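Local coordinates for protein mannuronan C5-epimerase (Pseudomonas syringae pv. tomato, PDB 4NK6) that epimerises beta-D-mannuronate to alpha-L-guluronate within the alginate polymer and helps protect new alginate from degradation on its way through the periplasm, at residues A[36-41]-A[157-162]; A[212-217]-A[239-244]; A[219-224]-A[249-254]. All coordinates share one frame; numbering follows the deposited sequence.

Contact 1: A[36-41]-A[157-162]; sequences YTTEAA and LITNTS
Leu157 reaches across to the end of the short helix 38-41 and touches Ala41 there. Going out along this side chain, CB is still well short of the helix. CG follows, held anti to the backbone N (chi1 173°), and this torsion carries the branch away from the strand. The two methyls then divide the work. CD1 comes closest, lying 3.5 Å from Ala41 O and 4.1 Å from Ala41 CB, so it meets both the carbonyl and the methyl of that residue. CD2 also borders the same carbonyl, at 3.9 Å from Ala41 O, but less closely. Further along, Thr38 supplies the second patch. Its CG2, not its hydroxyl, points at the strand end: it sits 4.3 Å from Thr159 CB and 4.1 Å from Asn160 ND2, with the threonine and asparagine side chains crossing at a slant. Thr38 and Ala41 lie one helical turn apart and so present the same side of the helix, which begins with an N-cap: Thr37 OG1 accepts from Ala40 N at 3.1 Å, with an N-H...O angle of 162°. On the other segment, Leu157 and Thr159 face the helix while Ile158 between them turns to the opposite side, the usual alternation of an extended chain. Backbone hydrogen bonds to Phe131 and Ile133 and to Trp195 and Ala197 fix this segment between strands 129-133 and 193-196. Asn160 then takes up a left-handed backbone conformation (phi 51°), which bends the chain toward strand 162-167. Such a bend, taking the chain from one parallel sheet to the next, belongs to the coils of a right-handed beta-helix, and the contact lays an N-terminal helix against one of those sheets, through methyl groups and a backbone carbonyl.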
loop_
_atom_site.group_PDB
_atom_site.type_symbol
_atom_site.label_atom_id
_atom_site.label_comp_id
_atom_site.label_asym_id
_atom_site.label_seq_id
_atom_site.Cartn_x
_atom_site.Cartn_y
_atom_site.Cartn_z
ATOM N N TYR A 36 -14.537 11.364 0.925
ATOM C CA TYR A 36 -13.594 10.712 0.005
ATOM C C TYR A 36 -14.299 10.116 -1.219
ATOM O O TYR A 36 -14.604 8.918 -1.266
ATOM C CB TYR A 36 -12.748 9.657 0.734
ATOM C CG TYR A 36 -12.048 10.201 1.966
ATOM C CD1 TYR A 36 -11.363 11.413 1.926
ATOM C CD2 TYR A 36 -12.113 9.527 3.181
ATOM C CE1 TYR A 36 -10.744 11.930 3.063
ATOM C CE2 TYR A 36 -11.493 10.034 4.322
ATOM C CZ TYR A 36 -10.811 11.228 4.256
ATOM O OH TYR A 36 -10.200 11.723 5.385
ATOM N N THR A 37 -14.556 10.973 -2.205
ATOM C CA THR A 37 -15.322 10.605 -3.394
ATOM C C THR A 37 -14.640 11.120 -4.656
ATOM O O THR A 37 -13.816 12.036 -4.603
ATOM C CB THR A 37 -16.748 11.206 -3.372
ATOM O OG1 THR A 37 -16.670 12.613 -3.608
ATOM C CG2 THR A 37 -17.445 10.954 -2.042
ATOM N N THR A 38 -15.002 10.538 -5.795
ATOM C CA THR A 38 -14.445 10.959 -7.075
ATOM C C THR A 38 -14.801 12.412 -7.394
ATOM O O THR A 38 -13.993 13.143 -7.968
ATOM C CB THR A 38 -14.898 10.030 -8.230
ATOM O OG1 THR A 38 -14.473 8.687 -7.961
ATOM C CG2 THR A 38 -14.302 10.480 -9.561
ATOM N N GLU A 39 -16.001 12.851 -7.021
ATOM C CA GLU A 39 -16.356 14.243 -7.280
ATOM C C GLU A 39 -15.497 15.203 -6.450
ATOM O O GLU A 39 -15.105 16.263 -6.930
ATOM C CB GLU A 39 -17.854 14.516 -7.091
ATOM C CG GLU A 39 -18.306 15.811 -7.776
ATOM C CD GLU A 39 -17.618 16.061 -9.133
ATOM O OE1 GLU A 39 -16.790 16.999 -9.224
ATOM O OE2 GLU A 39 -17.915 15.337 -10.114
ATOM N N ALA A 40 -15.182 14.828 -5.216
ATOM C CA ALA A 40 -14.276 15.642 -4.416
ATOM C C ALA A 40 -12.847 15.574 -4.980
ATOM O O ALA A 40 -12.120 16.566 -4.954
ATOM C CB ALA A 40 -14.307 15.212 -2.958
ATOM N N ALA A 41 -12.445 14.416 -5.497
ATOM C CA ALA A 41 -11.090 14.291 -6.045
ATOM C C ALA A 41 -10.889 15.210 -7.249
ATOM O O ALA A 41 -9.860 15.865 -7.372
ATOM C CB ALA A 41 -10.758 12.840 -6.403
ATOM N N LEU A 157 -3.603 13.697 -10.573
ATOM C CA LEU A 157 -4.985 13.264 -10.426
ATOM C C LEU A 157 -5.360 12.253 -11.508
ATOM O O LEU A 157 -5.329 12.563 -12.698
ATOM C CB LEU A 157 -5.921 14.479 -10.513
ATOM C CG LEU A 157 -7.425 14.198 -10.543
ATOM C CD1 LEU A 157 -7.921 13.605 -9.228
ATOM C CD2 LEU A 157 -8.207 15.459 -10.898
ATOM N N ILE A 158 -5.740 11.051 -11.093
ATOM C CA ILE A 158 -6.133 10.015 -12.038
ATOM C C ILE A 158 -7.550 9.509 -11.749
ATOM O O ILE A 158 -7.783 8.886 -10.718
ATOM C CB ILE A 158 -5.120 8.849 -12.011
ATOM C CG1 ILE A 158 -3.725 9.370 -12.376
ATOM C CG2 ILE A 158 -5.568 7.725 -12.938
ATOM C CD1 ILE A 158 -2.575 8.368 -12.166
ATOM N N THR A 159 -8.500 9.791 -12.649
ATOM C CA THR A 159 -9.884 9.363 -12.448
ATOM C C THR A 159 -10.533 8.632 -13.640
ATOM O O THR A 159 -10.257 8.941 -14.805
ATOM C CB THR A 159 -10.788 10.556 -12.086
ATOM O OG1 THR A 159 -10.853 11.457 -13.197
ATOM C CG2 THR A 159 -10.244 11.297 -10.866
ATOM N N ASN A 160 -11.418 7.682 -13.331
ATOM C CA ASN A 160 -12.269 7.030 -14.334
ATOM C C ASN A 160 -11.509 6.501 -15.538
ATOM O O ASN A 160 -11.914 6.727 -16.682
ATOM C CB ASN A 160 -13.356 7.992 -14.826
ATOM C CG ASN A 160 -14.369 8.335 -13.748
ATOM O OD1 ASN A 160 -14.925 7.450 -13.096
ATOM N ND2 ASN A 160 -14.603 9.624 -13.551
ATOM N N THR A 161 -10.399 5.819 -15.293
ATOM C CA THR A 161 -9.573 5.394 -16.403
ATOM C C THR A 161 -8.785 4.135 -16.049
ATOM O O THR A 161 -8.984 3.548 -14.989
ATOM C CB THR A 161 -8.618 6.518 -16.829
ATOM O OG1 THR A 161 -7.997 6.173 -18.069
ATOM C CG2 THR A 161 -7.545 6.730 -15.773
ATOM N N SER A 162 -7.901 3.718 -16.945
ATOM C CA SER A 162 -7.050 2.562 -16.680
ATOM C C SER A 162 -5.614 2.939 -16.961
ATOM O O SER A 162 -5.329 3.606 -17.963
ATOM C CB SER A 162 -7.438 1.372 -17.564
ATOM O OG SER A 162 -8.572 0.692 -17.063
#

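Contact 2: A[212-217]-A[239-244]; sequences YGVSIS and SEFADM
Three hydrophobic groups meet where Val214 CG2 packs against Met244 and Phe241. The tighter approach is methyl to methyl, Val214 CG2 to Met244 CE at 3.7 Å. The same CG2 stands 4.1 Å from Phe241 CE2, coming at the ring obliquely while the valine and phenylalanine side chains cross at about a right angle. Met244 gets its methyl there by folding: chi2 (-84°) and chi3 (-72°) both bend the chain, so that CE ends up over the backbone of Gly213, 4.0 Å from Gly213 C. Gly213 has no side chain to press on that methyl, and its unusual backbone angles suit a residue without one.

The next shell holds these groups in place. Met201 of strand 200-202 touches both Val214 and Phe241, and the Phe241 ring also stacks on Tyr263. Met244 starts from a fixed point, since its backbone N donates to Asn266 OD1. Just before it, Asp243 has a left-handed backbone conformation (phi 61°), and its OD2 takes a salt bridge from Arg183 NH1 and the hydrogen bonds of Ser203 OG and Tyr176 N. The Asp243 bend is thus secured on one side while Met244 turns inward on the other. All four residues that touch are buried, and carbon alone makes the contact, the methionine giving its terminal methyl, as befits the interior of a beta-helix.

Gly213 and Ser215 make backbone bonds to Val186 and Val214 to Tyr249, which place the corner at Val214 between its neighbours. From there strand 215-217 runs parallel between 186-188 and 246-251, whereas strand 240-242 lies between 200-202 and 262-264 on another face, so the contact joins two walls of the coil across its packed interior.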
loop_
_atom_site.group_PDB
_atom_site.type_symbol
_atom_site.label_atom_id
_atom_site.label_comp_id
_atom_site.label_asym_id
_atom_site.label_seq_id
_atom_site.Cartn_x
_atom_site.Cartn_y
_atom_site.Cartn_z
ATOM N N TYR A 212 7.801 -0.931 -6.352
ATOM C CA TYR A 212 6.964 -2.049 -5.932
ATOM C C TYR A 212 5.598 -2.125 -6.615
ATOM O O TYR A 212 4.983 -3.183 -6.645
ATOM C CB TYR A 212 6.762 -1.998 -4.421
ATOM C CG TYR A 212 8.051 -2.003 -3.629
ATOM C CD1 TYR A 212 9.046 -2.944 -3.875
ATOM C CD2 TYR A 212 8.276 -1.051 -2.640
ATOM C CE1 TYR A 212 10.233 -2.953 -3.133
ATOM C CE2 TYR A 212 9.448 -1.050 -1.903
ATOM C CZ TYR A 212 10.418 -1.999 -2.149
ATOM O OH TYR A 212 11.576 -1.972 -1.410
ATOM N N GLY A 213 5.114 -1.009 -7.142
ATOM C CA GLY A 213 3.804 -0.988 -7.775
ATOM C C GLY A 213 3.209 0.400 -7.805
ATOM O O GLY A 213 3.331 1.119 -8.790
ATOM N N VAL A 214 2.535 0.768 -6.720
ATOM C CA VAL A 214 2.135 2.152 -6.485
ATOM C C VAL A 214 2.783 2.484 -5.154
ATOM O O VAL A 214 2.427 1.910 -4.131
ATOM C CB VAL A 214 0.606 2.302 -6.386
ATOM C CG1 VAL A 214 0.227 3.700 -5.898
ATOM C CG2 VAL A 214 -0.053 1.979 -7.726
ATOM N N SER A 215 3.770 3.370 -5.179
ATOM C CA SER A 215 4.570 3.659 -3.998
ATOM C C SER A 215 4.526 5.139 -3.693
ATOM O O SER A 215 4.805 5.954 -4.563
ATOM C CB SER A 215 6.038 3.252 -4.222
ATOM O OG SER A 215 6.163 1.857 -4.408
ATOM N N ILE A 216 4.188 5.468 -2.448
ATOM C CA ILE A 216 4.135 6.844 -1.964
ATOM C C ILE A 216 5.297 6.995 -0.985
ATOM O O ILE A 216 5.387 6.243 -0.031
ATOM C CB ILE A 216 2.808 7.097 -1.213
ATOM C CG1 ILE A 216 1.621 6.561 -2.027
ATOM C CG2 ILE A 216 2.641 8.568 -0.874
ATOM C CD1 ILE A 216 1.400 7.300 -3.366
ATOM N N SER A 217 6.186 7.959 -1.194
ATOM C CA SER A 217 7.422 7.938 -0.420
ATOM C C SER A 217 8.076 9.279 -0.157
ATOM O O SER A 217 8.284 10.079 -1.070
ATOM C CB SER A 217 8.448 7.019 -1.107
ATOM O OG SER A 217 9.631 6.879 -0.334
ATOM N N SER A 239 -10.998 2.096 -6.518
ATOM C CA SER A 239 -10.185 1.667 -7.636
ATOM C C SER A 239 -9.890 0.174 -7.552
ATOM O O SER A 239 -10.336 -0.500 -6.630
ATOM C CB SER A 239 -8.894 2.491 -7.680
ATOM O OG SER A 239 -9.236 3.844 -7.955
ATOM N N GLU A 240 -9.146 -0.346 -8.518
ATOM C CA GLU A 240 -8.869 -1.772 -8.532
ATOM C C GLU A 240 -7.442 -2.050 -8.988
ATOM O O GLU A 240 -6.994 -1.522 -10.004
ATOM C CB GLU A 240 -9.899 -2.505 -9.407
ATOM C CG GLU A 240 -9.632 -4.000 -9.542
ATOM C CD GLU A 240 -10.836 -4.780 -10.052
ATOM O OE1 GLU A 240 -11.967 -4.494 -9.610
ATOM O OE2 GLU A 240 -10.647 -5.684 -10.892
ATOM N N PHE A 241 -6.733 -2.864 -8.209
ATOM C CA PHE A 241 -5.323 -3.164 -8.444
ATOM C C PHE A 241 -5.135 -4.673 -8.460
ATOM O O PHE A 241 -5.532 -5.362 -7.521
ATOM C CB PHE A 241 -4.458 -2.514 -7.351
ATOM C CG PHE A 241 -4.663 -1.030 -7.248
ATOM C CD1 PHE A 241 -5.692 -0.513 -6.475
ATOM C CD2 PHE A 241 -3.861 -0.155 -7.968
ATOM C CE1 PHE A 241 -5.907 0.867 -6.401
ATOM C CE2 PHE A 241 -4.076 1.222 -7.906
ATOM C CZ PHE A 241 -5.099 1.731 -7.123
ATOM N N ALA A 242 -4.534 -5.179 -9.532
ATOM C CA ALA A 242 -4.397 -6.614 -9.726
ATOM C C ALA A 242 -3.006 -6.962 -10.241
ATOM O O ALA A 242 -2.420 -6.201 -11.004
ATOM C CB ALA A 242 -5.461 -7.110 -10.709
ATOM N N ASP A 243 -2.491 -8.116 -9.826
ATOM C CA ASP A 243 -1.220 -8.630 -10.345
ATOM C C ASP A 243 -0.036 -7.691 -10.058
ATOM O O ASP A 243 0.986 -7.735 -10.752
ATOM C CB ASP A 243 -1.323 -8.914 -11.851
ATOM C CG ASP A 243 -0.213 -9.842 -12.348
ATOM O OD1 ASP A 243 -0.043 -10.917 -11.745
ATOM O OD2 ASP A 243 0.503 -9.484 -13.306
ATOM N N MET A 244 -0.196 -6.837 -9.046
ATOM C CA MET A 244 0.850 -5.914 -8.621
ATOM C C MET A 244 1.839 -6.637 -7.716
ATOM O O MET A 244 1.453 -7.527 -6.956
ATOM C CB MET A 244 0.244 -4.748 -7.833
ATOM C CG MET A 244 -1.051 -4.155 -8.439
ATOM S SD MET A 244 -0.810 -2.921 -9.724
ATOM C CE MET A 244 -0.211 -1.548 -8.733
#

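Contact 3: A[219-224]-A[249-254]; sequences YTPNTA and YCYETR
This is a water-bridged contact between the start of helix 221-227 and the end of strand 246-251, on the rim of the right-handed beta-helix. The helix belongs to an excursion that leaves the coil after strand 215-217, and Tyr251 is the strand residue that reaches out to meet it. Its ring stands off the strand because CG is anti to the backbone N (chi1 167°), and the phenol end arrives at the turn just ahead of the helix. There Pro221 lies across the tyrosine at about a right angle, with CD 3.9 Å from Tyr251 OH. The carbonyl of Tyr219 meets the ring at its border, nearly level with it, with Tyr219 O 3.9 Å from Tyr251 CE1. Glu252 CG covers part of one ring face, away from its middle; the carboxylate of that residue goes on to a salt bridge with Arg276. The other partner is also held: the Tyr219 side chain leaves the backbone away from the strand, its ring stacks on Trp189 and its hydroxyl bonds to Glu153, while Ala224 N bonds to Thr220 O in the first helical turn. Tyr251 also lies close to His274, the inferred proton acceptor, so the contact borders the probable active site. A single water molecule bridges the two segments, in the plane of the Tyr251 ring: it donates to Tyr219 O at 2.7 Å and also hydrogen-bonds Tyr251 OH at 2.8 Å.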
loop_
_atom_site.group_PDB
_atom_site.type_symbol
_atom_site.label_atom_id
_atom_site.label_comp_id
_atom_site.label_asym_id
_atom_site.label_seq_id
_atom_site.Cartn_x
_atom_site.Cartn_y
_atom_site.Cartn_z
ATOM N N TYR A 219 11.441 11.370 0.399
ATOM C CA TYR A 219 12.784 11.207 -0.157
ATOM C C TYR A 219 13.669 10.418 0.813
ATOM O O TYR A 219 13.328 10.270 1.992
ATOM C CB TYR A 219 13.429 12.568 -0.420
ATOM C CG TYR A 219 12.804 13.356 -1.549
ATOM C CD1 TYR A 219 13.079 13.040 -2.872
ATOM C CD2 TYR A 219 11.952 14.430 -1.291
ATOM C CE1 TYR A 219 12.515 13.757 -3.911
ATOM C CE2 TYR A 219 11.386 15.156 -2.324
ATOM C CZ TYR A 219 11.676 14.814 -3.634
ATOM O OH TYR A 219 11.124 15.521 -4.676
ATOM N N THR A 220 14.800 9.916 0.316
ATOM C CA THR A 220 15.787 9.249 1.166
ATOM C C THR A 220 16.229 10.223 2.255
ATOM O O THR A 220 16.115 11.435 2.071
ATOM C CB THR A 220 17.032 8.779 0.356
ATOM O OG1 THR A 220 17.622 9.899 -0.317
ATOM C CG2 THR A 220 16.652 7.714 -0.667
ATOM N N PRO A 221 16.727 9.703 3.394
ATOM C CA PRO A 221 17.128 10.584 4.500
ATOM C C PRO A 221 18.081 11.714 4.080
ATOM O O PRO A 221 17.824 12.866 4.422
ATOM C CB PRO A 221 17.826 9.625 5.471
ATOM C CG PRO A 221 17.162 8.301 5.227
ATOM C CD PRO A 221 16.867 8.274 3.747
ATOM N N ASN A 222 19.142 11.388 3.346
ATOM C CA ASN A 222 20.113 12.392 2.899
ATOM C C ASN A 222 19.504 13.511 2.057
ATOM O O ASN A 222 19.774 14.684 2.285
ATOM C CB ASN A 222 21.266 11.734 2.135
ATOM C CG ASN A 222 22.193 10.946 3.042
ATOM O OD1 ASN A 222 22.269 11.202 4.245
ATOM N ND2 ASN A 222 22.911 9.987 2.466
ATOM N N THR A 223 18.678 13.143 1.084
ATOM C CA THR A 223 18.035 14.133 0.229
ATOM C C THR A 223 16.966 14.921 0.984
ATOM O O THR A 223 16.860 16.136 0.827
ATOM C CB THR A 223 17.395 13.469 -0.993
ATOM O OG1 THR A 223 18.368 12.658 -1.667
ATOM C CG2 THR A 223 16.844 14.512 -1.952
ATOM N N ALA A 224 16.175 14.223 1.800
ATOM C CA ALA A 224 15.104 14.859 2.563
ATOM C C ALA A 224 15.613 15.979 3.469
ATOM O O ALA A 224 14.997 17.041 3.555
ATOM C CB ALA A 224 14.337 13.828 3.383
ATOM N N TYR A 249 2.224 0.645 -1.462
ATOM C CA TYR A 249 3.341 0.781 -0.541
ATOM C C TYR A 249 3.495 2.239 -0.164
ATOM O O TYR A 249 3.264 3.124 -0.990
ATOM C CB TYR A 249 4.639 0.287 -1.205
ATOM C CG TYR A 249 5.905 0.616 -0.431
ATOM C CD1 TYR A 249 6.372 -0.231 0.570
ATOM C CD2 TYR A 249 6.635 1.766 -0.707
ATOM C CE1 TYR A 249 7.529 0.061 1.284
ATOM C CE2 TYR A 249 7.797 2.067 0.004
ATOM C CZ TYR A 249 8.236 1.208 0.993
ATOM O OH TYR A 249 9.381 1.499 1.701
ATOM N N CYS A 250 3.889 2.499 1.076
ATOM C CA CYS A 250 4.314 3.847 1.426
ATOM C C CYS A 250 5.445 3.884 2.456
ATOM O O CYS A 250 5.699 2.908 3.163
ATOM C CB CYS A 250 3.134 4.737 1.846
ATOM S SG CYS A 250 2.337 4.292 3.399
ATOM N N TYR A 251 6.118 5.026 2.518
ATOM C CA TYR A 251 7.277 5.232 3.376
ATOM C C TYR A 251 7.220 6.661 3.887
ATOM O O TYR A 251 7.140 7.598 3.083
ATOM C CB TYR A 251 8.560 5.024 2.553
ATOM C CG TYR A 251 9.854 5.493 3.210
ATOM C CD1 TYR A 251 10.317 6.795 3.033
ATOM C CD2 TYR A 251 10.627 4.625 3.972
ATOM C CE1 TYR A 251 11.502 7.229 3.617
ATOM C CE2 TYR A 251 11.818 5.045 4.568
ATOM C CZ TYR A 251 12.247 6.350 4.381
ATOM O OH TYR A 251 13.420 6.776 4.962
ATOM N N GLU A 252 7.266 6.822 5.207
ATOM C CA GLU A 252 7.169 8.130 5.848
ATOM C C GLU A 252 6.082 9.011 5.217
ATOM O O GLU A 252 6.331 10.148 4.812
ATOM C CB GLU A 252 8.537 8.818 5.857
ATOM C CG GLU A 252 9.521 8.147 6.806
ATOM C CD GLU A 252 10.835 8.891 6.923
ATOM O OE1 GLU A 252 10.916 10.033 6.424
ATOM O OE2 GLU A 252 11.789 8.330 7.510
ATOM N N THR A 253 4.877 8.452 5.135
ATOM C CA THR A 253 3.745 9.081 4.464
ATOM C C THR A 253 2.712 9.480 5.505
ATOM O O THR A 253 2.561 8.799 6.521
ATOM C CB THR A 253 3.145 8.099 3.433
ATOM O OG1 THR A 253 4.069 7.938 2.352
ATOM C CG2 THR A 253 1.810 8.587 2.878
ATOM N N ARG A 254 2.017 10.593 5.282
ATOM C CA ARG A 254 1.042 11.057 6.262
ATOM C C ARG A 254 -0.385 11.084 5.726
ATOM O O ARG A 254 -0.622 11.452 4.574
ATOM C CB ARG A 254 1.418 12.445 6.786
ATOM C CG ARG A 254 1.298 13.542 5.742
ATOM C CD ARG A 254 1.422 14.929 6.350
ATOM N NE ARG A 254 1.185 15.966 5.350
ATOM C CZ ARG A 254 -0.011 16.485 5.072
ATOM N NH1 ARG A 254 -1.096 16.070 5.721
ATOM N NH2 ARG A 254 -0.121 17.424 4.142
HETATM O O HOH W 1 13.844 9.467 4.475
#

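Contacts 2 and 3 are directly joined, for their first segments follow one another in the chain and strands 215-217 and 246-251 pair in parallel: Ile216 N lies 2.9 Å from Tyr249 O, and Ile216 O 2.9 Å from Tyr251 N, both probable hydrogen bonds. Their segments alternate along the chain, and their centres are 17 Å apart. Contact 1 closes earlier in the chain and touches neither; its nearest atoms are about 6 Å from contact 2 and about 10 Å from contact 3. Of the three, contact 3 alone comes near His274, with the Tyr251 side chain about 5 Å from that of the histidine; contact 2 packs inside the coil and contact 1 seats an N-terminal helix.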